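Long-range contacts in disulfide bond protein A (Staphylococcus aureus, PDB 3BCI), which probably catalyses thiol-disulfide exchange during oxidative protein folding, as a DsbA-type thioredoxin-fold oxidoreductase: residues His106-His111 against Lys119-Tyr124; Lys84-Ala89 against Glu101-His106; Gly64-His69 against Lys133-Asp138; Gly58-Val63 against Asn94-Thr99. One frame throughout, in Å; residues are numbered along the deposited sequence.

Contact 1: residues His106-His111 against Lys119-Tyr124; sequences HIKQLH and KIIKDY
I107, near the end of helix 100-108, faces I121 of helix 114-125 with their CA atoms 7.5 Å apart, the closest CA pair between the two segments. The I107 side chain carries almost all of the contact. Its CG1 stands anti to the carbonyl carbon (chi1 -66°), and chi2 (169°) extends CD1 into the angle formed by I120, I121 and Y124. There I107 CD1 lies 3.8 Å from CG2 of I120 and 3.9 Å from CG1 of I121. I107 CD1 also approaches the Y124 ring, 3.8 Å from Y124 CE2. The second branch, I107 CG2, meets I120 CG2 and I121 CG1, both at 4.1 Å. At the exposed margin the aliphatic part of K108 skirts I121, CE to CD1 at 4.2 Å. A67 of helix 61-74 covers part of the tyrosine. The two segments are therefore joined by packing of aliphatic groups with one another and with the Y124 ring, and the buried Y124 hydroxyl is satisfied by a hydrogen bond with D104 of helix 100-108.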
loop_
_atom_site.group_PDB
_atom_site.type_symbol
_atom_site.label_atom_id
_atom_site.label_comp_id
_atom_site.label_asym_id
_atom_site.label_seq_id
_atom_site.Cartn_x
_atom_site.Cartn_y
_atom_site.Cartn_z
ATOM N N HIS A 106 -6.881 -13.322 -0.415
ATOM C CA HIS A 106 -6.111 -12.550 0.552
ATOM C C HIS A 106 -7.005 -11.773 1.513
ATOM O O HIS A 106 -6.698 -11.650 2.701
ATOM C CB HIS A 106 -5.147 -11.621 -0.183
ATOM C CG HIS A 106 -3.884 -12.301 -0.610
ATOM N ND1 HIS A 106 -2.640 -11.895 -0.179
ATOM C CD2 HIS A 106 -3.679 -13.396 -1.380
ATOM C CE1 HIS A 106 -1.721 -12.713 -0.664
ATOM N NE2 HIS A 106 -2.324 -13.631 -1.395
ATOM N N ILE A 107 -8.123 -11.263 1.012
ATOM C CA ILE A 107 -9.043 -10.529 1.870
ATOM C C ILE A 107 -9.610 -11.480 2.928
ATOM O O ILE A 107 -9.718 -11.128 4.103
ATOM C CB ILE A 107 -10.196 -9.907 1.044
ATOM C CG1 ILE A 107 -9.629 -8.834 0.105
ATOM C CG2 ILE A 107 -11.248 -9.298 1.977
ATOM C CD1 ILE A 107 -10.610 -8.326 -0.939
ATOM N N LYS A 108 -9.955 -12.695 2.517
ATOM C CA LYS A 108 -10.501 -13.669 3.455
ATOM C C LYS A 108 -9.450 -14.119 4.471
ATOM O O LYS A 108 -9.788 -14.519 5.585
ATOM C CB LYS A 108 -11.067 -14.877 2.697
ATOM C CG LYS A 108 -12.272 -14.532 1.825
ATOM C CD LYS A 108 -12.827 -15.751 1.109
ATOM C CE LYS A 108 -14.050 -15.386 0.283
ATOM N NZ LYS A 108 -14.575 -16.564 -0.462
ATOM N N GLN A 109 -8.178 -14.050 4.090
ATOM C CA GLN A 109 -7.093 -14.439 4.994
ATOM C C GLN A 109 -6.977 -13.476 6.170
ATOM O O GLN A 109 -6.291 -13.768 7.149
ATOM C CB GLN A 109 -5.750 -14.478 4.257
ATOM C CG GLN A 109 -5.556 -15.680 3.357
ATOM C CD GLN A 109 -4.276 -15.599 2.543
ATOM O OE1 GLN A 109 -3.990 -16.478 1.732
ATOM N NE2 GLN A 109 -3.500 -14.541 2.754
ATOM N N LEU A 110 -7.629 -12.321 6.070
ATOM C CA LEU A 110 -7.586 -11.343 7.156
ATOM C C LEU A 110 -8.505 -11.775 8.303
ATOM O O LEU A 110 -8.367 -11.315 9.438
ATOM C CB LEU A 110 -8.009 -9.964 6.645
ATOM C CG LEU A 110 -7.131 -9.346 5.551
ATOM C CD1 LEU A 110 -7.701 -7.997 5.138
ATOM C CD2 LEU A 110 -5.708 -9.190 6.061
ATOM N N HIS A 111 -9.451 -12.654 7.991
ATOM C CA HIS A 111 -10.391 -13.171 8.982
ATOM C C HIS A 111 -11.203 -12.103 9.688
ATOM O O HIS A 111 -11.301 -12.087 10.916
ATOM C CB HIS A 111 -9.643 -14.018 10.012
ATOM C CG HIS A 111 -8.934 -15.189 9.411
ATOM N ND1 HIS A 111 -9.550 -16.052 8.528
ATOM C CD2 HIS A 111 -7.660 -15.628 9.541
ATOM C CE1 HIS A 111 -8.684 -16.970 8.139
ATOM N NE2 HIS A 111 -7.530 -16.736 8.738
ATOM N N LYS A 119 -18.309 -6.741 2.214
ATOM C CA LYS A 119 -18.354 -5.319 1.872
ATOM C C LYS A 119 -17.105 -4.872 1.106
ATOM O O LYS A 119 -17.192 -4.119 0.137
ATOM C CB LYS A 119 -18.511 -4.498 3.155
ATOM C CG LYS A 119 -18.550 -2.994 2.960
ATOM C CD LYS A 119 -18.857 -2.293 4.280
ATOM C CE LYS A 119 -17.840 -2.655 5.359
ATOM N NZ LYS A 119 -18.189 -2.051 6.675
ATOM N N ILE A 120 -15.945 -5.345 1.547
ATOM C CA ILE A 120 -14.676 -5.010 0.906
ATOM C C ILE A 120 -14.590 -5.609 -0.495
ATOM O O ILE A 120 -14.218 -4.925 -1.453
ATOM C CB ILE A 120 -13.494 -5.535 1.750
ATOM C CG1 ILE A 120 -13.395 -4.727 3.049
ATOM C CG2 ILE A 120 -12.195 -5.483 0.941
ATOM C CD1 ILE A 120 -12.424 -5.310 4.069
ATOM N N ILE A 121 -14.938 -6.888 -0.598
ATOM C CA ILE A 121 -14.899 -7.622 -1.859
ATOM C C ILE A 121 -15.810 -6.992 -2.909
ATOM O O ILE A 121 -15.430 -6.858 -4.070
ATOM C CB ILE A 121 -15.289 -9.106 -1.620
ATOM C CG1 ILE A 121 -14.211 -9.782 -0.766
ATOM C CG2 ILE A 121 -15.436 -9.846 -2.929
ATOM C CD1 ILE A 121 -14.490 -11.249 -0.450
ATOM N N LYS A 122 -17.006 -6.585 -2.502
ATOM C CA LYS A 122 -17.931 -5.968 -3.444
ATOM C C LYS A 122 -17.498 -4.546 -3.820
ATOM O O LYS A 122 -17.636 -4.128 -4.968
ATOM C CB LYS A 122 -19.342 -5.955 -2.845
ATOM C CG LYS A 122 -20.433 -5.424 -3.778
ATOM C CD LYS A 122 -20.627 -3.927 -3.632
ATOM C CE LYS A 122 -21.835 -3.456 -4.426
ATOM N NZ LYS A 122 -22.089 -2.002 -4.239
ATOM N N ASP A 123 -16.952 -3.807 -2.859
ATOM C CA ASP A 123 -16.539 -2.435 -3.124
ATOM C C ASP A 123 -15.430 -2.292 -4.170
ATOM O O ASP A 123 -15.548 -1.479 -5.082
ATOM C CB ASP A 123 -16.119 -1.750 -1.815
ATOM C CG ASP A 123 -16.029 -0.230 -1.947
ATOM O OD1 ASP A 123 -15.051 0.279 -2.534
ATOM O OD2 ASP A 123 -16.953 0.458 -1.466
ATOM N N TYR A 124 -14.366 -3.085 -4.061
ATOM C CA TYR A 124 -13.269 -2.968 -5.019
ATOM C C TYR A 124 -13.607 -3.474 -6.417
ATOM O O TYR A 124 -12.879 -3.198 -7.368
ATOM C CB TYR A 124 -12.001 -3.657 -4.478
ATOM C CG TYR A 124 -11.769 -5.103 -4.878
ATOM C CD1 TYR A 124 -11.125 -5.423 -6.073
ATOM C CD2 TYR A 124 -12.145 -6.151 -4.034
ATOM C CE1 TYR A 124 -10.855 -6.754 -6.417
ATOM C CE2 TYR A 124 -11.883 -7.484 -4.367
ATOM C CZ TYR A 124 -11.237 -7.779 -5.557
ATOM O OH TYR A 124 -10.968 -9.093 -5.883
#

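Contact 2: residues Lys84-Ala89 against Glu101-His106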
loop_
_atom_site.group_PDB
_atom_site.type_symbol
_atom_site.label_atom_id
_atom_site.label_comp_id
_atom_site.label_asym_id
_atom_site.label_seq_id
_atom_site.Cartn_x
_atom_site.Cartn_y
_atom_site.Cartn_z
ATOM N N LYS A 84 1.518 -6.470 3.754
ATOM C CA LYS A 84 2.641 -7.384 3.932
ATOM C C LYS A 84 2.376 -8.719 3.247
ATOM O O LYS A 84 3.214 -9.226 2.499
ATOM C CB LYS A 84 2.902 -7.619 5.423
ATOM C CG LYS A 84 3.991 -8.652 5.707
ATOM C CD LYS A 84 4.337 -8.688 7.187
ATOM C CE LYS A 84 3.158 -9.160 8.021
ATOM N NZ LYS A 84 3.282 -8.728 9.441
ATOM N N GLN A 85 1.201 -9.283 3.509
ATOM C CA GLN A 85 0.819 -10.565 2.936
ATOM C C GLN A 85 0.691 -10.528 1.417
ATOM O O GLN A 85 0.978 -11.520 0.745
ATOM C CB GLN A 85 -0.489 -11.054 3.570
ATOM C CG GLN A 85 -0.323 -11.537 5.012
ATOM C CD GLN A 85 -1.648 -11.860 5.691
ATOM O OE1 GLN A 85 -2.520 -12.506 5.105
ATOM N NE2 GLN A 85 -1.796 -11.423 6.939
ATOM N N LEU A 86 0.270 -9.392 0.867
ATOM C CA LEU A 86 0.133 -9.293 -0.582
ATOM C C LEU A 86 1.513 -9.216 -1.246
ATOM O O LEU A 86 1.764 -9.894 -2.241
ATOM C CB LEU A 86 -0.719 -8.076 -0.969
ATOM C CG LEU A 86 -1.077 -7.956 -2.460
ATOM C CD1 LEU A 86 -1.732 -9.245 -2.941
ATOM C CD2 LEU A 86 -2.027 -6.783 -2.672
ATOM N N PHE A 87 2.407 -8.397 -0.701
ATOM C CA PHE A 87 3.752 -8.296 -1.258
ATOM C C PHE A 87 4.433 -9.665 -1.207
ATOM O O PHE A 87 5.174 -10.033 -2.120
ATOM C CB PHE A 87 4.595 -7.279 -0.476
ATOM C CG PHE A 87 4.509 -5.881 -1.006
ATOM C CD1 PHE A 87 4.062 -4.845 -0.195
ATOM C CD2 PHE A 87 4.897 -5.591 -2.310
ATOM C CE1 PHE A 87 4.000 -3.540 -0.674
ATOM C CE2 PHE A 87 4.840 -4.285 -2.801
ATOM C CZ PHE A 87 4.391 -3.256 -1.980
ATOM N N ALA A 88 4.165 -10.420 -0.145
ATOM C CA ALA A 88 4.757 -11.749 0.031
ATOM C C ALA A 88 4.344 -12.749 -1.050
ATOM O O ALA A 88 5.048 -13.725 -1.299
ATOM C CB ALA A 88 4.396 -12.302 1.412
ATOM N N ALA A 89 3.208 -12.506 -1.694
ATOM C CA ALA A 89 2.723 -13.408 -2.736
ATOM C C ALA A 89 3.123 -12.955 -4.134
ATOM O O ALA A 89 2.725 -13.561 -5.126
ATOM C CB ALA A 89 1.205 -13.525 -2.648
ATOM N N GLU A 101 -9.490 -13.601 -7.899
ATOM C CA GLU A 101 -9.477 -14.846 -7.147
ATOM C C GLU A 101 -8.435 -14.747 -6.041
ATOM O O GLU A 101 -8.719 -15.028 -4.880
ATOM C CB GLU A 101 -9.125 -16.031 -8.055
ATOM C CG GLU A 101 -9.229 -17.387 -7.352
ATOM C CD GLU A 101 -8.580 -18.519 -8.131
ATOM O OE1 GLU A 101 -8.504 -18.427 -9.373
ATOM O OE2 GLU A 101 -8.156 -19.511 -7.500
ATOM N N LEU A 102 -7.220 -14.350 -6.410
ATOM C CA LEU A 102 -6.143 -14.223 -5.434
ATOM C C LEU A 102 -6.434 -13.115 -4.429
ATOM O O LEU A 102 -6.198 -13.277 -3.231
ATOM C CB LEU A 102 -4.806 -13.953 -6.137
ATOM C CG LEU A 102 -3.590 -13.769 -5.221
ATOM C CD1 LEU A 102 -2.326 -14.213 -5.938
ATOM C CD2 LEU A 102 -3.484 -12.307 -4.784
ATOM N N LEU A 103 -6.943 -11.986 -4.910
ATOM C CA LEU A 103 -7.252 -10.884 -4.004
ATOM C C LEU A 103 -8.357 -11.269 -3.014
ATOM O O LEU A 103 -8.251 -10.986 -1.821
ATOM C CB LEU A 103 -7.634 -9.637 -4.808
ATOM C CG LEU A 103 -6.431 -9.049 -5.563
ATOM C CD1 LEU A 103 -6.899 -8.026 -6.580
ATOM C CD2 LEU A 103 -5.460 -8.421 -4.570
ATOM N N ASP A 104 -9.412 -11.926 -3.492
ATOM C CA ASP A 104 -10.481 -12.334 -2.583
ATOM C C ASP A 104 -9.889 -13.283 -1.543
ATOM O O ASP A 104 -10.209 -13.204 -0.355
ATOM C CB ASP A 104 -11.619 -13.029 -3.345
ATOM C CG ASP A 104 -12.436 -12.060 -4.187
ATOM O OD1 ASP A 104 -12.190 -10.840 -4.108
ATOM O OD2 ASP A 104 -13.331 -12.520 -4.925
ATOM N N LYS A 105 -9.011 -14.170 -1.994
ATOM C CA LYS A 105 -8.365 -15.120 -1.097
ATOM C C LYS A 105 -7.587 -14.371 -0.017
ATOM O O LYS A 105 -7.622 -14.730 1.159
ATOM C CB LYS A 105 -7.418 -16.025 -1.891
ATOM C CG LYS A 105 -6.619 -17.004 -1.043
ATOM C CD LYS A 105 -5.856 -17.999 -1.915
ATOM C CE LYS A 105 -4.756 -17.331 -2.729
ATOM N NZ LYS A 105 -3.626 -16.894 -1.873
ATOM N N HIS A 106 -6.881 -13.322 -0.415
ATOM C CA HIS A 106 -6.111 -12.550 0.552
ATOM C C HIS A 106 -7.005 -11.773 1.513
ATOM O O HIS A 106 -6.698 -11.650 2.701
ATOM C CB HIS A 106 -5.147 -11.621 -0.183
ATOM C CG HIS A 106 -3.884 -12.301 -0.610
ATOM N ND1 HIS A 106 -2.640 -11.895 -0.179
ATOM C CD2 HIS A 106 -3.679 -13.396 -1.380
ATOM C CE1 HIS A 106 -1.721 -12.713 -0.664
ATOM N NE2 HIS A 106 -2.324 -13.631 -1.395
HETATM O O HOH W 1 -4.177 -10.975 3.614
#
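L86 and H106 meet because L86 holds CG anti to its backbone N (chi1 -173°), from where CD1 reaches over the imidazole, while H106 holds CG anti to its own carbonyl carbon and presents the ring to helix 79-88. The two side chains cross at about a right angle. They belong to a roughly antiparallel helix pair, axes 142° apart, in the helical domain that DsbA proteins carry within the thioredoxin fold. The axes of segments 84-88 and 101-106 stay 11.0 Å apart at closest approach. CD1 of L86 makes a CH-pi contact with the H106 face, 4.3 Å from the ring centroid and 25° off the normal. The same methyl touches L102 CD2 at 4.0 Å and L103 CD2 at 4.2 Å. The ring edge is turned to the end of helix 79-88: H106 CE1 lies 3.3 Å from the carbonyl O of Q85 and 3.6 Å from CB of A89, both near the ring plane. L103 continues onto V63 and A67 of helix 61-74. Q85 OE1 takes a weak hydrogen bond from Q109 NE2. One water donates both its protons, to Q85 OE1 at 2.7 Å and to the backbone O of H106 at 2.8 Å.

Contact 3: residues Gly64-His69 against Lys133-Asp138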
loop_
_atom_site.group_PDB
_atom_site.type_symbol
_atom_site.label_atom_id
_atom_site.label_comp_id
_atom_site.label_asym_id
_atom_site.label_seq_id
_atom_site.Cartn_x
_atom_site.Cartn_y
_atom_site.Cartn_z
ATOM N N GLY A 64 -5.365 -4.709 -7.974
ATOM C CA GLY A 64 -4.774 -4.954 -6.672
ATOM C C GLY A 64 -4.869 -3.697 -5.824
ATOM O O GLY A 64 -5.122 -3.766 -4.617
ATOM N N SER A 65 -4.680 -2.545 -6.460
ATOM C CA SER A 65 -4.748 -1.265 -5.763
ATOM C C SER A 65 -6.150 -1.012 -5.222
ATOM O O SER A 65 -6.302 -0.523 -4.109
ATOM C CB SER A 65 -4.347 -0.120 -6.694
ATOM O OG SER A 65 -4.369 1.116 -5.999
ATOM N N ARG A 66 -7.174 -1.328 -6.013
ATOM C CA ARG A 66 -8.556 -1.148 -5.564
ATOM C C ARG A 66 -8.847 -1.999 -4.320
ATOM O O ARG A 66 -9.394 -1.508 -3.338
ATOM C CB ARG A 66 -9.538 -1.542 -6.671
ATOM C CG ARG A 66 -9.522 -0.627 -7.883
ATOM C CD ARG A 66 -10.266 -1.268 -9.044
ATOM N NE ARG A 66 -10.154 -0.477 -10.262
ATOM C CZ ARG A 66 -10.254 -0.983 -11.486
ATOM N NH1 ARG A 66 -10.468 -2.280 -11.655
ATOM N NH2 ARG A 66 -10.139 -0.191 -12.540
ATOM N N ALA A 67 -8.489 -3.279 -4.371
ATOM C CA ALA A 67 -8.725 -4.173 -3.240
ATOM C C ALA A 67 -7.993 -3.642 -2.016
ATOM O O ALA A 67 -8.530 -3.654 -0.906
ATOM C CB ALA A 67 -8.245 -5.585 -3.569
ATOM N N SER A 68 -6.767 -3.171 -2.232
ATOM C CA SER A 68 -5.947 -2.622 -1.158
ATOM C C SER A 68 -6.640 -1.424 -0.512
ATOM O O SER A 68 -6.717 -1.325 0.717
ATOM C CB SER A 68 -4.581 -2.200 -1.716
ATOM O OG SER A 68 -3.744 -1.680 -0.696
ATOM N N HIS A 69 -7.145 -0.513 -1.341
ATOM C CA HIS A 69 -7.838 0.669 -0.832
ATOM C C HIS A 69 -9.151 0.308 -0.140
ATOM O O HIS A 69 -9.565 0.982 0.806
ATOM C CB HIS A 69 -8.088 1.671 -1.964
ATOM C CG HIS A 69 -6.926 2.580 -2.222
ATOM N ND1 HIS A 69 -6.585 3.608 -1.370
ATOM C CD2 HIS A 69 -5.996 2.585 -3.208
ATOM C CE1 HIS A 69 -5.496 4.208 -1.818
ATOM N NE2 HIS A 69 -5.118 3.605 -2.932
ATOM N N LYS A 133 -12.271 4.858 -7.005
ATOM C CA LYS A 133 -11.809 6.221 -7.214
ATOM C C LYS A 133 -10.459 6.451 -6.558
ATOM O O LYS A 133 -9.593 7.117 -7.123
ATOM C CB LYS A 133 -12.838 7.206 -6.672
ATOM C CG LYS A 133 -14.098 7.229 -7.512
ATOM C CD LYS A 133 -15.128 8.202 -6.987
ATOM C CE LYS A 133 -16.271 8.320 -7.983
ATOM N NZ LYS A 133 -17.379 9.171 -7.474
ATOM N N ALA A 134 -10.283 5.884 -5.371
ATOM C CA ALA A 134 -9.032 6.015 -4.638
ATOM C C ALA A 134 -7.874 5.435 -5.442
ATOM O O ALA A 134 -6.811 6.042 -5.527
ATOM C CB ALA A 134 -9.142 5.309 -3.283
ATOM N N ALA A 135 -8.083 4.266 -6.041
ATOM C CA ALA A 135 -7.031 3.628 -6.822
ATOM C C ALA A 135 -6.638 4.524 -7.995
ATOM O O ALA A 135 -5.457 4.682 -8.289
ATOM C CB ALA A 135 -7.492 2.255 -7.315
ATOM N N GLU A 136 -7.629 5.120 -8.652
ATOM C CA GLU A 136 -7.367 6.017 -9.770
ATOM C C GLU A 136 -6.629 7.267 -9.298
ATOM O O GLU A 136 -5.660 7.696 -9.920
ATOM C CB GLU A 136 -8.677 6.443 -10.441
ATOM C CG GLU A 136 -9.390 5.348 -11.225
ATOM C CD GLU A 136 -8.528 4.756 -12.328
ATOM O OE1 GLU A 136 -7.786 5.528 -12.977
ATOM O OE2 GLU A 136 -8.602 3.525 -12.552
ATOM N N LYS A 137 -7.096 7.844 -8.195
ATOM C CA LYS A 137 -6.508 9.057 -7.644
ATOM C C LYS A 137 -5.025 8.883 -7.324
ATOM O O LYS A 137 -4.236 9.810 -7.512
ATOM C CB LYS A 137 -7.268 9.486 -6.385
ATOM C CG LYS A 137 -6.885 10.872 -5.876
ATOM C CD LYS A 137 -7.573 11.200 -4.557
ATOM C CE LYS A 137 -7.245 12.621 -4.104
ATOM N NZ LYS A 137 -7.827 12.935 -2.766
ATOM N N ASP A 138 -4.648 7.701 -6.844
ATOM C CA ASP A 138 -3.247 7.425 -6.520
ATOM C C ASP A 138 -2.334 7.723 -7.707
ATOM O O ASP A 138 -1.228 8.235 -7.544
ATOM C CB ASP A 138 -3.066 5.963 -6.114
ATOM C CG ASP A 138 -3.143 5.753 -4.614
ATOM O OD1 ASP A 138 -3.526 6.698 -3.885
ATOM O OD2 ASP A 138 -2.825 4.632 -4.166
HETATM O O HOH W 2 -3.512 2.933 -7.783
HETATM O O HOH W 3 -9.594 2.295 -10.271
#
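H69 and D138 make the direct polar link between helices 61-74 and 130-144, whose short segments cross at 119° with axes 8.4 Å apart. The two side chains reach tip to tip: H69 NE2 donates to D138 OD2 at 2.8 Å in a nearly straight bond (165°). OD2 lies in the imidazole plane, yet NE2 stands well above the carboxylate plane (58° out of it). Close packing centres on two alanines. A134 CB lies over the H69 ring in a CH-pi contact, 3.8 Å from the centroid, and A135 CB touches R66 CG and the hydroxyl oxygen S65 OG, both at 3.6 Å. Water completes the interface: one joins S65 OG to A135 O, another R66 NE to E136 OE2. R66 NH2 and E136 OE2, at 4.0 Å, lie beyond salt-bridge range, and R66 also makes a cation-pi contact with W132. The small alanines permit the close approach, while the D138 carboxylate would favour a proton on H69 NE2; since OD2 also takes the N-H of N53, it links helix 61-74 to strand 48-53.

Contact 4: residues Gly58-Val63 against Asn94-Thr99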
loop_
_atom_site.group_PDB
_atom_site.type_symbol
_atom_site.label_atom_id
_atom_site.label_comp_id
_atom_site.label_asym_id
_atom_site.label_seq_id
_atom_site.Cartn_x
_atom_site.Cartn_y
_atom_site.Cartn_z
ATOM N N GLY A 58 1.085 -3.318 -15.233
ATOM C CA GLY A 58 0.135 -4.252 -15.813
ATOM C C GLY A 58 -1.305 -3.898 -15.499
ATOM O O GLY A 58 -1.577 -3.180 -14.541
ATOM N N LYS A 59 -2.232 -4.419 -16.297
ATOM C CA LYS A 59 -3.649 -4.132 -16.109
ATOM C C LYS A 59 -4.201 -4.646 -14.787
ATOM O O LYS A 59 -5.250 -4.196 -14.341
ATOM C CB LYS A 59 -4.466 -4.709 -17.271
ATOM C CG LYS A 59 -4.214 -6.178 -17.527
ATOM C CD LYS A 59 -4.997 -6.707 -18.730
ATOM C CE LYS A 59 -6.447 -7.048 -18.394
ATOM N NZ LYS A 59 -7.353 -5.867 -18.354
ATOM N N ASP A 60 -3.498 -5.582 -14.157
ATOM C CA ASP A 60 -3.950 -6.123 -12.885
ATOM C C ASP A 60 -3.451 -5.295 -11.697
ATOM O O ASP A 60 -3.924 -5.469 -10.576
ATOM C CB ASP A 60 -3.503 -7.582 -12.745
ATOM C CG ASP A 60 -1.999 -7.747 -12.831
ATOM O OD1 ASP A 60 -1.381 -7.183 -13.762
ATOM O OD2 ASP A 60 -1.437 -8.457 -11.972
ATOM N N SER A 61 -2.503 -4.395 -11.947
ATOM C CA SER A 61 -1.958 -3.541 -10.891
ATOM C C SER A 61 -3.045 -2.703 -10.240
ATOM O O SER A 61 -3.124 -2.614 -9.017
ATOM C CB SER A 61 -0.882 -2.597 -11.447
ATOM O OG SER A 61 0.388 -3.222 -11.496
ATOM N N ILE A 62 -3.884 -2.092 -11.067
ATOM C CA ILE A 62 -4.964 -1.241 -10.583
ATOM C C ILE A 62 -6.004 -2.043 -9.804
ATOM O O ILE A 62 -6.630 -1.523 -8.877
ATOM C CB ILE A 62 -5.653 -0.503 -11.764
ATOM C CG1 ILE A 62 -6.549 0.619 -11.238
ATOM C CG2 ILE A 62 -6.469 -1.490 -12.596
ATOM C CD1 ILE A 62 -5.781 1.750 -10.556
ATOM N N VAL A 63 -6.191 -3.305 -10.180
ATOM C CA VAL A 63 -7.163 -4.148 -9.496
ATOM C C VAL A 63 -6.656 -4.408 -8.083
ATOM O O VAL A 63 -7.415 -4.336 -7.116
ATOM C CB VAL A 63 -7.369 -5.502 -10.223
ATOM C CG1 VAL A 63 -8.397 -6.337 -9.478
ATOM C CG2 VAL A 63 -7.842 -5.264 -11.656
ATOM N N ASN A 94 5.587 -9.726 -15.060
ATOM C CA ASN A 94 5.046 -9.836 -16.410
ATOM C C ASN A 94 3.761 -10.653 -16.409
ATOM O O ASN A 94 3.059 -10.729 -17.417
ATOM C CB ASN A 94 6.073 -10.444 -17.364
ATOM C CG ASN A 94 7.226 -9.499 -17.645
ATOM O OD1 ASN A 94 7.017 -8.337 -18.010
ATOM N ND2 ASN A 94 8.449 -9.991 -17.480
ATOM N N LYS A 95 3.458 -11.258 -15.266
ATOM C CA LYS A 95 2.244 -12.047 -15.105
ATOM C C LYS A 95 1.173 -11.161 -14.481
ATOM O O LYS A 95 1.480 -10.292 -13.662
ATOM C CB LYS A 95 2.478 -13.224 -14.157
ATOM C CG LYS A 95 3.382 -14.328 -14.664
ATOM C CD LYS A 95 3.616 -15.339 -13.547
ATOM C CE LYS A 95 4.383 -16.559 -14.024
ATOM N NZ LYS A 95 3.570 -17.397 -14.948
ATOM N N GLU A 96 -0.079 -11.374 -14.867
ATOM C CA GLU A 96 -1.178 -10.613 -14.288
ATOM C C GLU A 96 -1.659 -11.459 -13.112
ATOM O O GLU A 96 -2.780 -11.966 -13.113
ATOM C CB GLU A 96 -2.309 -10.428 -15.303
ATOM C CG GLU A 96 -1.855 -9.879 -16.644
ATOM C CD GLU A 96 -3.016 -9.553 -17.564
ATOM O OE1 GLU A 96 -4.098 -10.153 -17.395
ATOM O OE2 GLU A 96 -2.842 -8.704 -18.463
ATOM N N TRP A 97 -0.792 -11.613 -12.114
ATOM C CA TRP A 97 -1.100 -12.421 -10.945
ATOM C C TRP A 97 -2.088 -11.808 -9.954
ATOM O O TRP A 97 -2.622 -12.519 -9.102
ATOM C CB TRP A 97 0.191 -12.796 -10.207
ATOM C CG TRP A 97 0.965 -11.624 -9.664
ATOM C CD1 TRP A 97 1.856 -10.840 -10.341
ATOM C CD2 TRP A 97 0.920 -11.114 -8.325
ATOM N NE1 TRP A 97 2.370 -9.875 -9.505
ATOM C CE2 TRP A 97 1.811 -10.020 -8.262
ATOM C CE3 TRP A 97 0.209 -11.475 -7.172
ATOM C CZ2 TRP A 97 2.015 -9.282 -7.086
ATOM C CZ3 TRP A 97 0.410 -10.744 -6.004
ATOM C CH2 TRP A 97 1.307 -9.657 -5.973
ATOM N N LEU A 98 -2.330 -10.501 -10.049
ATOM C CA LEU A 98 -3.274 -9.850 -9.140
ATOM C C LEU A 98 -4.707 -10.046 -9.627
ATOM O O LEU A 98 -5.395 -9.097 -9.992
ATOM C CB LEU A 98 -2.959 -8.354 -9.006
ATOM C CG LEU A 98 -1.712 -8.021 -8.178
ATOM C CD1 LEU A 98 -1.316 -6.568 -8.389
ATOM C CD2 LEU A 98 -1.998 -8.300 -6.702
ATOM N N THR A 99 -5.148 -11.298 -9.616
ATOM C CA THR A 99 -6.490 -11.660 -10.048
ATOM C C THR A 99 -7.485 -11.457 -8.906
ATOM O O THR A 99 -7.100 -11.364 -7.744
ATOM C CB THR A 99 -6.541 -13.134 -10.472
ATOM O OG1 THR A 99 -6.270 -13.963 -9.335
ATOM C CG2 THR A 99 -5.488 -13.419 -11.551
#
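The start of helix 61-74, the first helix after strand 48-53, meets the loop that leads into helix 100-108, with D60 packed against E96 and L98. The D60 carboxylate is central. Its CG sits between the backbone N and the carbonyl carbon (chi1 59°), the crowded position, and from there OD2 takes the N-H of L98 at 2.9 Å through its anti lone pair, with an N-H...O angle of 160°. D60 OD2 also lies 3.2 Å from the backbone N of W97, but the angle there is too poor for a hydrogen bond. The other oxygen, OD1, is in a salt bridge with K22, whose NZ also bonds the carbonyl O of K95. One lysine thus ties both sides together. L98 packs alongside, its CB 3.4 Å from D60 O and its CD1 4.0 Å from S61 CA. L98 CG also rests over the centre of the ring of the preceding W97. K59 and E96 carry opposite charges, but K59 NZ remains 5.3 Å from E96 OE2, too far for a salt bridge. The loop is bent by inverse gamma turns centred on E96 and L98, then T99 N-caps helix 100-108 through OG1. A carboxylate binding a main-chain N-H holds this loop of the helical domain beside K22, the residue before C23 of the C23-C26 disulfide, in a DsbA-type thioredoxin fold.

In the fold
After the opening beta-alpha-beta unit (14-53), the chain enters the helical insertion and starts contacts 4 and 3 in turn along helix 61-74. Helix 79-88 then supplies the first half of contact 2. Residues 94-99 close contact 4, and 101-106 close contact 2, so these two cross. Contact 1 follows in series, sharing H106 with contact 2, and joins helices 100-108 and 114-125 across a short connection. Helix 130-144 finally closes contact 3, whose loop encloses contacts 1 and 2 and crosses contact 4. Contacts 1, 2 and 4 thus tie together the insertion, with V63, L103 and Y124 packed between them, while contact 3 returns it to the thioredoxin domain.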